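Local coordinates for hypothetical protein (Fusobacterium nucleatum subsp. nucleatum, PDB 2GSL) that might be a ribonuclease involved in RNA processing, an all-helical member of the ribonuclease III clan that binds a magnesium ion, at residues S7-D12 with D69-V74; L16-L21 with M109-K114; S58-K63 with I122-K127; A104-M109 with E116-I121. All blocks are in the same frame, centred on the assembly; numbering follows the deposited sequence.

Contact 1 of 4, residues S7-D12 with D69-V74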
loop_
_atom_site.group_PDB
_atom_site.type_symbol
_atom_site.label_atom_id
_atom_site.label_comp_id
_atom_site.label_asym_id
_atom_site.label_seq_id
_atom_site.Cartn_x
_atom_site.Cartn_y
_atom_site.Cartn_z
ATOM N N SER A 7 -18.334 5.243 -6.078
ATOM C CA SER A 7 -19.595 4.541 -6.323
ATOM C C SER A 7 -19.641 3.257 -5.496
ATOM O O SER A 7 -18.681 2.932 -4.799
ATOM C CB SER A 7 -19.733 4.185 -7.806
ATOM O OG SER A 7 -19.882 5.342 -8.613
ATOM N N LYS A 8 -20.752 2.528 -5.577
ATOM C CA LYS A 8 -20.902 1.278 -4.826
ATOM C C LYS A 8 -19.922 0.221 -5.332
ATOM O O LYS A 8 -19.429 0.308 -6.458
ATOM C CB LYS A 8 -22.341 0.749 -4.940
ATOM C CG LYS A 8 -22.665 -0.406 -3.987
ATOM C CD LYS A 8 -22.485 0.018 -2.528
ATOM C CE LYS A 8 -22.797 -1.108 -1.557
ATOM N NZ LYS A 8 -22.601 -0.680 -0.144
ATOM N N ASP A 9 -19.645 -0.772 -4.491
ATOM C CA ASP A 9 -18.722 -1.851 -4.834
ATOM C C ASP A 9 -19.194 -2.602 -6.061
ATOM O O ASP A 9 -18.426 -3.329 -6.693
ATOM C CB ASP A 9 -18.587 -2.834 -3.672
ATOM C CG ASP A 9 -18.258 -2.147 -2.365
ATOM O OD1 ASP A 9 -17.412 -1.226 -2.373
ATOM O OD2 ASP A 9 -18.837 -2.535 -1.328
ATOM N N ILE A 10 -20.469 -2.441 -6.382
ATOM C CA ILE A 10 -21.039 -3.096 -7.544
ATOM C C ILE A 10 -21.541 -2.029 -8.497
ATOM O O ILE A 10 -21.760 -2.304 -9.672
ATOM C CB ILE A 10 -22.216 -4.031 -7.156
ATOM C CG1 ILE A 10 -23.385 -3.216 -6.596
ATOM C CG2 ILE A 10 -21.741 -5.057 -6.123
ATOM C CD1 ILE A 10 -24.644 -4.031 -6.374
ATOM N N ARG A 11 -21.714 -0.810 -7.983
ATOM C CA ARG A 11 -22.208 0.307 -8.790
ATOM C C ARG A 11 -21.418 0.424 -10.082
ATOM O O ARG A 11 -21.984 0.676 -11.147
ATOM C CB ARG A 11 -22.102 1.626 -8.019
ATOM C CG ARG A 11 -22.795 2.808 -8.698
ATOM C CD ARG A 11 -24.316 2.701 -8.603
ATOM N NE ARG A 11 -24.987 3.843 -9.219
ATOM C CZ ARG A 11 -26.288 4.095 -9.109
ATOM N NH1 ARG A 11 -26.808 5.158 -9.708
ATOM N NH2 ARG A 11 -27.070 3.290 -8.397
ATOM N N ASP A 12 -20.107 0.248 -9.982
ATOM C CA ASP A 12 -19.256 0.323 -11.158
ATOM C C ASP A 12 -17.820 -0.006 -10.755
ATOM O O ASP A 12 -16.880 0.681 -11.151
ATOM C CB ASP A 12 -19.357 1.729 -11.791
ATOM C CG ASP A 12 -19.144 1.725 -13.313
ATOM O OD1 ASP A 12 -19.741 0.871 -14.005
ATOM O OD2 ASP A 12 -18.397 2.592 -13.817
ATOM N N ASP A 69 -19.430 -11.931 5.680
ATOM C CA ASP A 69 -20.803 -11.522 5.407
ATOM C C ASP A 69 -21.147 -11.795 3.945
ATOM O O ASP A 69 -20.261 -11.878 3.090
ATOM C CB ASP A 69 -21.013 -10.024 5.699
ATOM C CG ASP A 69 -20.828 -9.663 7.173
ATOM O OD1 ASP A 69 -21.366 -10.380 8.044
ATOM O OD2 ASP A 69 -20.153 -8.649 7.459
ATOM N N GLU A 70 -22.441 -11.930 3.671
ATOM C CA GLU A 70 -22.944 -12.195 2.326
ATOM C C GLU A 70 -22.359 -11.264 1.264
ATOM O O GLU A 70 -21.834 -11.718 0.241
ATOM C CB GLU A 70 -24.473 -12.074 2.317
ATOM C CG GLU A 70 -25.204 -13.384 2.549
ATOM C CD GLU A 70 -25.053 -14.337 1.374
ATOM O OE1 GLU A 70 -25.529 -15.492 1.473
ATOM O OE2 GLU A 70 -24.459 -13.925 0.349
ATOM N N GLU A 71 -22.470 -9.961 1.513
ATOM C CA GLU A 71 -21.976 -8.937 0.592
ATOM C C GLU A 71 -20.549 -9.195 0.100
ATOM O O GLU A 71 -20.219 -8.935 -1.061
ATOM C CB GLU A 71 -22.057 -7.565 1.272
ATOM C CG GLU A 71 -21.293 -6.444 0.580
ATOM C CD GLU A 71 -21.438 -5.115 1.308
ATOM O OE1 GLU A 71 -21.273 -5.083 2.556
ATOM O OE2 GLU A 71 -21.710 -4.097 0.628
ATOM N N PHE A 72 -19.711 -9.713 0.990
ATOM C CA PHE A 72 -18.326 -9.995 0.666
ATOM C C PHE A 72 -18.162 -11.308 -0.068
ATOM O O PHE A 72 -17.368 -11.412 -1.003
ATOM C CB PHE A 72 -17.497 -9.993 1.945
ATOM C CG PHE A 72 -17.459 -8.663 2.616
ATOM C CD1 PHE A 72 -17.872 -8.517 3.931
ATOM C CD2 PHE A 72 -17.062 -7.536 1.906
ATOM C CE1 PHE A 72 -17.894 -7.255 4.528
ATOM C CE2 PHE A 72 -17.080 -6.277 2.487
ATOM C CZ PHE A 72 -17.494 -6.131 3.795
ATOM N N LYS A 73 -18.910 -12.315 0.361
ATOM C CA LYS A 73 -18.843 -13.621 -0.274
ATOM C C LYS A 73 -19.082 -13.476 -1.782
ATOM O O LYS A 73 -18.439 -14.152 -2.590
ATOM C CB LYS A 73 -19.889 -14.558 0.333
ATOM C CG LYS A 73 -19.695 -14.875 1.810
ATOM C CD LYS A 73 -20.610 -16.019 2.235
ATOM C CE LYS A 73 -20.111 -16.698 3.509
ATOM N NZ LYS A 73 -20.885 -17.944 3.842
ATOM N N VAL A 74 -20.008 -12.583 -2.144
ATOM C CA VAL A 74 -20.358 -12.308 -3.539
ATOM C C VAL A 74 -19.138 -11.754 -4.279
ATOM O O VAL A 74 -18.723 -12.291 -5.315
ATOM C CB VAL A 74 -21.535 -11.269 -3.633
ATOM C CG1 VAL A 74 -21.878 -10.965 -5.093
ATOM C CG2 VAL A 74 -22.774 -11.812 -2.928
#
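Lys-8 lays the end of its side chain against the carboxylate of Glu-71, the two chains arriving from opposite directions so that NZ stands 3.6 Å from OE2, a long salt bridge. Lys-8 is bent once, at its second torsion (chi2 60°), and runs straight beyond, which brings the ammonium nearer to helix 70-80; CE follows at 3.9 Å from Glu-71 OE2. Glu-71 answers with an extended chain and presents this one oxygen to both of its neighbours. The second is Asp-9, whose OD2 lies 3.8 Å from Glu-71 OE2; the side chains cross at about a right angle and the carboxylate planes are turned 55° apart. The two carboxylates would probably repel each other if both are charged, and Lys-8 may offset part of that cost. Here the N-terminal loop that precedes helix 15-34 meets the first turn of helix 70-80 in the ribonuclease III fold; Asp-69 holds the N-cap position, though its side chain makes no capping bond, and Lys-73 N is bonded to Asp-69 O at 3.1 Å. The helix dipole may also ease the negative charge on Glu-71. Leu-112, just past helix 93-111, touches Lys-8, Asp-9 and Glu-71, giving the charged cluster an apolar neighbour. A hydrogen bond from Arg-78 NH2 to Asp-9 O ties the loop to the same helix further along.

Contact 2 of 4, residues L16-L21 with M109-K114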
loop_
_atom_site.group_PDB
_atom_site.type_symbol
_atom_site.label_atom_id
_atom_site.label_comp_id
_atom_site.label_asym_id
_atom_site.label_seq_id
_atom_site.Cartn_x
_atom_site.Cartn_y
_atom_site.Cartn_z
ATOM N N LEU A 16 -11.278 -6.542 -10.444
ATOM C CA LEU A 16 -9.889 -6.272 -10.750
ATOM C C LEU A 16 -9.480 -4.917 -10.220
ATOM O O LEU A 16 -8.313 -4.675 -9.931
ATOM C CB LEU A 16 -9.689 -6.302 -12.255
ATOM C CG LEU A 16 -8.428 -7.015 -12.704
ATOM C CD1 LEU A 16 -8.402 -8.422 -12.127
ATOM C CD2 LEU A 16 -8.392 -7.050 -14.219
ATOM N N GLU A 17 -10.444 -4.016 -10.122
ATOM C CA GLU A 17 -10.149 -2.693 -9.610
ATOM C C GLU A 17 -9.995 -2.736 -8.104
ATOM O O GLU A 17 -9.124 -2.076 -7.543
ATOM C CB GLU A 17 -11.245 -1.719 -9.998
ATOM C CG GLU A 17 -11.031 -1.178 -11.378
ATOM C CD GLU A 17 -12.252 -0.485 -11.904
ATOM O OE1 GLU A 17 -13.318 -1.144 -11.933
ATOM O OE2 GLU A 17 -12.139 0.704 -12.290
ATOM N N LEU A 18 -10.846 -3.523 -7.456
ATOM C CA LEU A 18 -10.785 -3.658 -6.013
ATOM C C LEU A 18 -9.493 -4.367 -5.631
ATOM O O LEU A 18 -8.766 -3.922 -4.746
ATOM C CB LEU A 18 -11.992 -4.453 -5.504
ATOM C CG LEU A 18 -13.372 -3.853 -5.811
ATOM C CD1 LEU A 18 -14.428 -4.914 -5.578
ATOM C CD2 LEU A 18 -13.633 -2.617 -4.934
ATOM N N ALA A 19 -9.208 -5.472 -6.307
ATOM C CA ALA A 19 -8.001 -6.254 -6.041
ATOM C C ALA A 19 -6.742 -5.395 -6.165
ATOM O O ALA A 19 -5.721 -5.674 -5.535
ATOM C CB ALA A 19 -7.924 -7.429 -7.017
ATOM N N PHE A 20 -6.825 -4.361 -6.998
ATOM C CA PHE A 20 -5.714 -3.444 -7.230
ATOM C C PHE A 20 -5.510 -2.617 -5.969
ATOM O O PHE A 20 -4.387 -2.424 -5.495
ATOM C CB PHE A 20 -6.039 -2.526 -8.419
ATOM C CG PHE A 20 -4.892 -1.646 -8.851
ATOM C CD1 PHE A 20 -3.630 -2.190 -9.099
ATOM C CD2 PHE A 20 -5.083 -0.277 -9.055
ATOM C CE1 PHE A 20 -2.581 -1.382 -9.545
ATOM C CE2 PHE A 20 -4.043 0.529 -9.500
ATOM C CZ PHE A 20 -2.788 -0.016 -9.747
ATOM N N LEU A 21 -6.617 -2.122 -5.439
ATOM C CA LEU A 21 -6.594 -1.328 -4.234
ATOM C C LEU A 21 -6.273 -2.267 -3.071
ATOM O O LEU A 21 -5.404 -1.976 -2.250
ATOM C CB LEU A 21 -7.961 -0.659 -4.038
ATOM C CG LEU A 21 -8.245 -0.026 -2.678
ATOM C CD1 LEU A 21 -7.288 1.123 -2.444
ATOM C CD2 LEU A 21 -9.679 0.443 -2.632
HETATM N N MSE A 109 -13.855 -3.853 1.600
HETATM C CA MSE A 109 -14.058 -3.500 2.992
HETATM C C MSE A 109 -13.549 -2.086 3.250
HETATM O O MSE A 109 -14.206 -1.281 3.917
HETATM C CB MSE A 109 -13.338 -4.501 3.890
HETATM C CG MSE A 109 -13.835 -5.944 3.746
HETATM SE SE MSE A 109 -12.799 -7.193 4.835
HETATM C CE MSE A 109 -13.981 -8.730 4.792
ATOM N N TYR A 110 -12.389 -1.769 2.700
ATOM C CA TYR A 110 -11.819 -0.449 2.884
ATOM C C TYR A 110 -12.795 0.623 2.371
ATOM O O TYR A 110 -13.258 1.468 3.137
ATOM C CB TYR A 110 -10.501 -0.378 2.134
ATOM C CG TYR A 110 -9.667 0.813 2.483
ATOM C CD1 TYR A 110 -8.786 0.782 3.547
ATOM C CD2 TYR A 110 -9.726 1.958 1.708
ATOM C CE1 TYR A 110 -7.975 1.866 3.821
ATOM C CE2 TYR A 110 -8.929 3.040 1.969
ATOM C CZ TYR A 110 -8.052 2.992 3.020
ATOM O OH TYR A 110 -7.225 4.070 3.230
ATOM N N LEU A 111 -13.107 0.580 1.078
ATOM C CA LEU A 111 -14.037 1.534 0.474
ATOM C C LEU A 111 -15.355 1.666 1.253
ATOM O O LEU A 111 -16.036 2.688 1.161
ATOM C CB LEU A 111 -14.327 1.138 -0.974
ATOM C CG LEU A 111 -13.195 1.455 -1.935
ATOM C CD1 LEU A 111 -13.516 0.950 -3.329
ATOM C CD2 LEU A 111 -12.981 2.939 -1.957
ATOM N N LEU A 112 -15.715 0.633 2.010
ATOM C CA LEU A 112 -16.938 0.669 2.804
ATOM C C LEU A 112 -16.632 1.020 4.245
ATOM O O LEU A 112 -17.352 0.609 5.151
ATOM C CB LEU A 112 -17.655 -0.678 2.787
ATOM C CG LEU A 112 -18.350 -1.050 1.491
ATOM C CD1 LEU A 112 -18.995 -2.409 1.642
ATOM C CD2 LEU A 112 -19.374 0.012 1.152
ATOM N N LYS A 113 -15.559 1.769 4.461
ATOM C CA LYS A 113 -15.180 2.164 5.812
ATOM C C LYS A 113 -15.169 1.004 6.815
ATOM O O LYS A 113 -15.177 1.230 8.026
ATOM C CB LYS A 113 -16.118 3.265 6.324
ATOM C CG LYS A 113 -15.670 4.689 6.009
ATOM C CD LYS A 113 -15.659 4.969 4.523
ATOM C CE LYS A 113 -15.284 6.423 4.237
ATOM N NZ LYS A 113 -13.903 6.766 4.702
ATOM N N LYS A 114 -15.151 -0.232 6.317
ATOM C CA LYS A 114 -15.127 -1.400 7.188
ATOM C C LYS A 114 -13.695 -1.820 7.546
ATOM O O LYS A 114 -13.364 -3.009 7.572
ATOM C CB LYS A 114 -15.883 -2.557 6.529
ATOM C CG LYS A 114 -17.399 -2.443 6.671
ATOM C CD LYS A 114 -18.132 -3.510 5.866
ATOM C CE LYS A 114 -19.608 -3.577 6.237
ATOM N NZ LYS A 114 -19.794 -4.127 7.601
#
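Leu-111 swings its CG beside the backbone N (chi1 -76°), while Leu-21 throws its own CG to the far side of its backbone N (chi1 167°), and the two branched ends meet between helix 15-34 and helix 93-111. The CD2 methyl of Leu-21 does the touching: it rests 3.7 Å from Leu-111 CG and 3.9 Å from Leu-111 CD1, and reaches Leu-111 CD2 more loosely. Leu-18, one turn earlier on helix 15-34, brings its CD2 to 3.9 Å from the same Leu-111 CD1. That methyl is therefore packed by two leucines of one helix face, spaced i and i+3, both chains meeting it at oblique angles. Tyr-110 points the same way without touching segment 16-21; its OH is hydrogen-bonded to Lys-32 NZ of the second subunit, and Leu-21 packs on Leu-35 of that subunit, so the apolar patch adjoins the dimer interface. Tyr-13 and Phe-6 of the N-terminal loop also touch Leu-111. Such leucine packing between two helices is part of the helical core of the ribonuclease III domain, in which helix 15-34 carries Asp-23, probably an active-site residue, and helix 93-111 carries Glu-103; both bind the magnesium ion in this structure.

Contact 3 of 4, residues S58-K63 with I122-K127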
loop_
_atom_site.group_PDB
_atom_site.type_symbol
_atom_site.label_atom_id
_atom_site.label_comp_id
_atom_site.label_asym_id
_atom_site.label_seq_id
_atom_site.Cartn_x
_atom_site.Cartn_y
_atom_site.Cartn_z
ATOM N N SER A 58 -4.039 -16.953 -0.734
ATOM C CA SER A 58 -4.957 -18.045 -1.070
ATOM C C SER A 58 -5.340 -18.868 0.161
ATOM O O SER A 58 -6.485 -19.308 0.298
ATOM C CB SER A 58 -4.334 -18.967 -2.131
ATOM O OG SER A 58 -5.182 -20.081 -2.406
ATOM N N LEU A 59 -4.382 -19.092 1.052
ATOM C CA LEU A 59 -4.681 -19.844 2.258
ATOM C C LEU A 59 -5.612 -18.987 3.081
ATOM O O LEU A 59 -6.564 -19.490 3.678
ATOM C CB LEU A 59 -3.417 -20.125 3.064
ATOM C CG LEU A 59 -2.483 -21.210 2.520
ATOM C CD1 LEU A 59 -1.307 -21.400 3.476
ATOM C CD2 LEU A 59 -3.264 -22.520 2.365
ATOM N N ILE A 60 -5.337 -17.687 3.107
ATOM C CA ILE A 60 -6.174 -16.777 3.861
ATOM C C ILE A 60 -7.601 -16.864 3.354
ATOM O O ILE A 60 -8.519 -17.198 4.104
ATOM C CB ILE A 60 -5.698 -15.316 3.731
ATOM C CG1 ILE A 60 -4.326 -15.156 4.383
ATOM C CG2 ILE A 60 -6.704 -14.377 4.398
ATOM C CD1 ILE A 60 -4.322 -15.446 5.869
ATOM N N TYR A 61 -7.787 -16.579 2.070
ATOM C CA TYR A 61 -9.121 -16.622 1.483
ATOM C C TYR A 61 -9.853 -17.912 1.862
ATOM O O TYR A 61 -10.934 -17.866 2.431
ATOM C CB TYR A 61 -9.024 -16.459 -0.043
ATOM C CG TYR A 61 -10.334 -16.617 -0.780
ATOM C CD1 TYR A 61 -10.787 -17.872 -1.159
ATOM C CD2 TYR A 61 -11.131 -15.513 -1.076
ATOM C CE1 TYR A 61 -11.998 -18.033 -1.810
ATOM C CE2 TYR A 61 -12.355 -15.657 -1.728
ATOM C CZ TYR A 61 -12.784 -16.924 -2.090
ATOM O OH TYR A 61 -14.006 -17.104 -2.705
ATOM N N LYS A 62 -9.251 -19.059 1.585
ATOM C CA LYS A 62 -9.899 -20.319 1.906
ATOM C C LYS A 62 -10.192 -20.530 3.389
ATOM O O LYS A 62 -11.073 -21.319 3.736
ATOM C CB LYS A 62 -9.082 -21.474 1.337
ATOM C CG LYS A 62 -8.992 -21.389 -0.172
ATOM C CD LYS A 62 -7.945 -22.312 -0.769
ATOM C CE LYS A 62 -8.337 -23.762 -0.687
ATOM N NZ LYS A 62 -7.386 -24.590 -1.471
ATOM N N LYS A 63 -9.484 -19.817 4.261
ATOM C CA LYS A 63 -9.714 -19.954 5.698
ATOM C C LYS A 63 -10.762 -18.987 6.238
ATOM O O LYS A 63 -11.243 -19.166 7.355
ATOM C CB LYS A 63 -8.406 -19.766 6.479
ATOM C CG LYS A 63 -7.357 -20.858 6.220
ATOM C CD LYS A 63 -6.046 -20.563 6.943
ATOM C CE LYS A 63 -6.175 -20.721 8.459
ATOM N NZ LYS A 63 -6.286 -22.155 8.900
ATOM N N ILE A 122 -6.379 -9.483 9.227
ATOM C CA ILE A 122 -4.954 -9.295 9.419
ATOM C C ILE A 122 -4.523 -9.976 10.719
ATOM O O ILE A 122 -3.403 -10.461 10.818
ATOM C CB ILE A 122 -4.592 -7.804 9.469
ATOM C CG1 ILE A 122 -4.933 -7.150 8.128
ATOM C CG2 ILE A 122 -3.116 -7.637 9.783
ATOM C CD1 ILE A 122 -4.149 -7.698 6.949
ATOM N N ASN A 123 -5.413 -10.022 11.708
ATOM C CA ASN A 123 -5.089 -10.664 12.973
ATOM C C ASN A 123 -4.941 -12.173 12.830
ATOM O O ASN A 123 -4.272 -12.813 13.643
ATOM C CB ASN A 123 -6.145 -10.358 14.036
ATOM C CG ASN A 123 -5.901 -9.032 14.738
ATOM O OD1 ASN A 123 -6.690 -8.616 15.588
ATOM N ND2 ASN A 123 -4.804 -8.364 14.388
ATOM N N ILE A 124 -5.560 -12.755 11.808
ATOM C CA ILE A 124 -5.436 -14.194 11.623
ATOM C C ILE A 124 -4.187 -14.479 10.789
ATOM O O ILE A 124 -3.797 -15.629 10.598
ATOM C CB ILE A 124 -6.710 -14.804 10.956
ATOM C CG1 ILE A 124 -6.676 -14.625 9.445
ATOM C CG2 ILE A 124 -7.956 -14.162 11.542
ATOM C CD1 ILE A 124 -6.018 -15.773 8.722
ATOM N N VAL A 125 -3.552 -13.416 10.308
ATOM C CA VAL A 125 -2.341 -13.554 9.513
ATOM C C VAL A 125 -1.135 -13.641 10.444
ATOM O O VAL A 125 -0.185 -14.369 10.165
ATOM C CB VAL A 125 -2.152 -12.356 8.544
ATOM C CG1 VAL A 125 -0.804 -12.451 7.844
ATOM C CG2 VAL A 125 -3.270 -12.341 7.520
ATOM N N ILE A 126 -1.176 -12.908 11.553
ATOM C CA ILE A 126 -0.061 -12.937 12.488
ATOM C C ILE A 126 -0.335 -13.856 13.671
ATOM O O ILE A 126 0.596 -14.256 14.368
ATOM C CB ILE A 126 0.284 -11.528 13.020
ATOM C CG1 ILE A 126 -0.517 -11.223 14.284
ATOM C CG2 ILE A 126 -0.020 -10.486 11.962
ATOM C CD1 ILE A 126 -2.000 -11.133 14.061
ATOM N N LYS A 127 -1.604 -14.186 13.910
ATOM C CA LYS A 127 -1.939 -15.080 15.013
ATOM C C LYS A 127 -1.440 -16.454 14.622
ATOM O O LYS A 127 -0.973 -17.219 15.460
ATOM C CB LYS A 127 -3.453 -15.135 15.262
ATOM C CG LYS A 127 -4.189 -16.312 14.609
ATOM C CD LYS A 127 -5.578 -16.500 15.244
ATOM C CE LYS A 127 -6.344 -17.707 14.685
ATOM N NZ LYS A 127 -6.748 -17.571 13.252
#
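Along 58-63 the first residue to touch helix 115-127 is Ile-60, which aims its side chain straight across and makes the contact with a single methyl. Its CG1 lies beside the backbone N (chi1 -66°), and CD1 is placed between two partners one residue apart. Ile-124 CD1 is 3.3 Å from Ile-60 CD1, the chains sliding past each other in opposite directions; Val-125 CG2 lies 3.7 Å from the same methyl, its side chain crossing at about a right angle. Ile-124 reaches over with its CG1 between backbone N and carbonyl carbon (chi1 82°), the crowded position. This is the packing by which helix 115-127, the last helix of the chain, leans on helix 54-64 in a helical ribonuclease III-type fold; the nearest pair of CA atoms, Ile-60 and Val-125, is 7.6 Å apart. Tyr-61 comes next and turns to the other side, where it packs on Ala-101 and Glu-98 of helix 93-111. Lys-63, exposed, then points toward helix 115-127, where Lys-127 is poorly ordered. Val-125 also packs on Trp-26 of helix 15-34.

Contact 4 of 4, residues A104-M109 with E116-I121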
loop_
_atom_site.group_PDB
_atom_site.type_symbol
_atom_site.label_atom_id
_atom_site.label_comp_id
_atom_site.label_asym_id
_atom_site.label_seq_id
_atom_site.Cartn_x
_atom_site.Cartn_y
_atom_site.Cartn_z
ATOM N N ALA A 104 -9.687 -8.451 -3.449
ATOM C CA ALA A 104 -10.885 -7.771 -3.897
ATOM C C ALA A 104 -11.738 -7.486 -2.676
ATOM O O ALA A 104 -12.268 -6.388 -2.517
ATOM C CB ALA A 104 -11.643 -8.643 -4.885
ATOM N N ILE A 105 -11.870 -8.482 -1.812
ATOM C CA ILE A 105 -12.643 -8.323 -0.589
ATOM C C ILE A 105 -11.986 -7.262 0.301
ATOM O O ILE A 105 -12.660 -6.361 0.784
ATOM C CB ILE A 105 -12.737 -9.639 0.181
ATOM C CG1 ILE A 105 -13.556 -10.638 -0.631
ATOM C CG2 ILE A 105 -13.358 -9.395 1.544
ATOM C CD1 ILE A 105 -13.529 -12.038 -0.074
ATOM N N ILE A 106 -10.675 -7.368 0.503
ATOM C CA ILE A 106 -9.961 -6.398 1.319
ATOM C C ILE A 106 -10.199 -5.012 0.719
ATOM O O ILE A 106 -10.512 -4.062 1.433
ATOM C CB ILE A 106 -8.400 -6.688 1.378
ATOM C CG1 ILE A 106 -8.111 -7.992 2.122
ATOM C CG2 ILE A 106 -7.677 -5.584 2.156
ATOM C CD1 ILE A 106 -8.369 -7.909 3.625
ATOM N N GLY A 107 -10.052 -4.898 -0.594
ATOM C CA GLY A 107 -10.257 -3.616 -1.241
ATOM C C GLY A 107 -11.648 -3.069 -0.988
ATOM O O GLY A 107 -11.820 -1.867 -0.755
ATOM N N ALA A 108 -12.642 -3.950 -1.019
ATOM C CA ALA A 108 -14.027 -3.551 -0.810
ATOM C C ALA A 108 -14.285 -3.069 0.618
ATOM O O ALA A 108 -14.862 -2.008 0.824
ATOM C CB ALA A 108 -14.949 -4.709 -1.150
HETATM N N MSE A 109 -13.855 -3.853 1.600
HETATM C CA MSE A 109 -14.058 -3.500 2.992
HETATM C C MSE A 109 -13.549 -2.086 3.250
HETATM O O MSE A 109 -14.206 -1.281 3.917
HETATM C CB MSE A 109 -13.338 -4.501 3.890
HETATM C CG MSE A 109 -13.835 -5.944 3.746
HETATM SE SE MSE A 109 -12.799 -7.193 4.835
HETATM C CE MSE A 109 -13.981 -8.730 4.792
ATOM N N GLU A 116 -12.430 -2.125 10.170
ATOM C CA GLU A 116 -12.364 -2.961 11.365
ATOM C C GLU A 116 -12.458 -4.429 10.969
ATOM O O GLU A 116 -12.016 -5.316 11.699
ATOM C CB GLU A 116 -13.500 -2.620 12.335
ATOM C CG GLU A 116 -13.525 -3.520 13.565
ATOM C CD GLU A 116 -12.257 -3.403 14.405
ATOM O OE1 GLU A 116 -12.016 -4.300 15.244
ATOM O OE2 GLU A 116 -11.508 -2.412 14.231
ATOM N N GLU A 117 -13.051 -4.671 9.805
ATOM C CA GLU A 117 -13.212 -6.023 9.285
ATOM C C GLU A 117 -11.877 -6.484 8.706
ATOM O O GLU A 117 -11.576 -7.678 8.671
ATOM C CB GLU A 117 -14.295 -6.036 8.205
ATOM C CG GLU A 117 -15.694 -5.708 8.719
ATOM C CD GLU A 117 -16.385 -6.907 9.349
ATOM O OE1 GLU A 117 -15.791 -7.534 10.250
ATOM O OE2 GLU A 117 -17.529 -7.220 8.942
ATOM N N ILE A 118 -11.076 -5.520 8.261
ATOM C CA ILE A 118 -9.769 -5.812 7.696
ATOM C C ILE A 118 -8.806 -6.245 8.797
ATOM O O ILE A 118 -8.044 -7.203 8.625
ATOM C CB ILE A 118 -9.197 -4.583 6.985
ATOM C CG1 ILE A 118 -10.157 -4.143 5.877
ATOM C CG2 ILE A 118 -7.831 -4.902 6.411
ATOM C CD1 ILE A 118 -9.746 -2.886 5.183
ATOM N N LYS A 119 -8.850 -5.545 9.932
ATOM C CA LYS A 119 -7.982 -5.861 11.065
ATOM C C LYS A 119 -8.220 -7.273 11.585
ATOM O O LYS A 119 -7.296 -7.939 12.049
ATOM C CB LYS A 119 -8.191 -4.861 12.214
ATOM C CG LYS A 119 -7.294 -5.124 13.424
ATOM C CD LYS A 119 -7.346 -3.990 14.462
ATOM C CE LYS A 119 -6.190 -4.117 15.486
ATOM N NZ LYS A 119 -6.124 -3.005 16.491
ATOM N N LYS A 120 -9.454 -7.743 11.499
ATOM C CA LYS A 120 -9.754 -9.074 11.997
ATOM C C LYS A 120 -9.094 -10.142 11.119
ATOM O O LYS A 120 -8.659 -11.181 11.613
ATOM C CB LYS A 120 -11.270 -9.263 12.061
ATOM C CG LYS A 120 -11.710 -10.345 13.015
ATOM C CD LYS A 120 -13.088 -10.053 13.587
ATOM C CE LYS A 120 -14.184 -10.119 12.531
ATOM N NZ LYS A 120 -15.557 -9.946 13.126
ATOM N N ILE A 121 -9.014 -9.873 9.818
ATOM C CA ILE A 121 -8.389 -10.790 8.869
ATOM C C ILE A 121 -6.875 -10.700 9.044
ATOM O O ILE A 121 -6.168 -11.706 9.011
ATOM C CB ILE A 121 -8.757 -10.415 7.407
ATOM C CG1 ILE A 121 -10.242 -10.668 7.168
ATOM C CG2 ILE A 121 -7.933 -11.211 6.427
ATOM C CD1 ILE A 121 -10.736 -10.130 5.839
#
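Met-109, present as selenomethionine, starts its contact at CB, which lies 3.8 Å from Ile-118 CG1. With CG beside the backbone N (chi1 -61°) and the rest extended, the chain runs over helix 115-127. SE passes between two residues one turn apart, 3.9 Å from Glu-117 CB and 3.7 Å from Ile-121 CD1; it meets Glu-117 at about a right angle and touches the aliphatic root, since the carboxylate leads away. At the tip, CE is again 3.7 Å from Ile-121 CD1. One turn back, Ile-106 completes the patch: its CD1 lies 3.9 Å from Ile-121 CD1, the two chains sliding past each other, and it also reaches Ile-118 CG2. Ile-118 CD1 comes within 4.0 Å of Ile-106 O. No hydrogen bond links the segments; they are held by apolar side-chain packing. Leu-68 also packs on Met-109, while Trp-26 lies against Ile-106 and Ile-121. The segment axes approach to 9.5 Å and run at 144°, a roughly antiparallel helical hairpin closed by the short turn after residue 111; it is part of the helical core of the ribonuclease III domain, packed on helix 15-34.

Overall arrangement
Helix 93-111 joins contacts 2 and 4, which share Met-109 and have centres 8 Å apart: one face meets helix 15-34, another helix 115-127. Contact 1 sits at the outer end, 10 Å from contact 2 and 12 Å from contact 4 between centres; Phe-72 CE2 packs 3.5 Å from Met-109 CG, and Asp-69 OD2 and Glu-117 OE2 bring like charges within 3.3 Å. Contact 3 continues contact 4 along helix 115-127, with Ile-60 CG2 4.0 Å from Ile-121 CG2, and lies across the chain's centre from contact 2. The side chains of Leu-21, Ile-60 and Ile-106 are each about 10 to 11 Å from the magnesium ion held by Asp-23 and Glu-103.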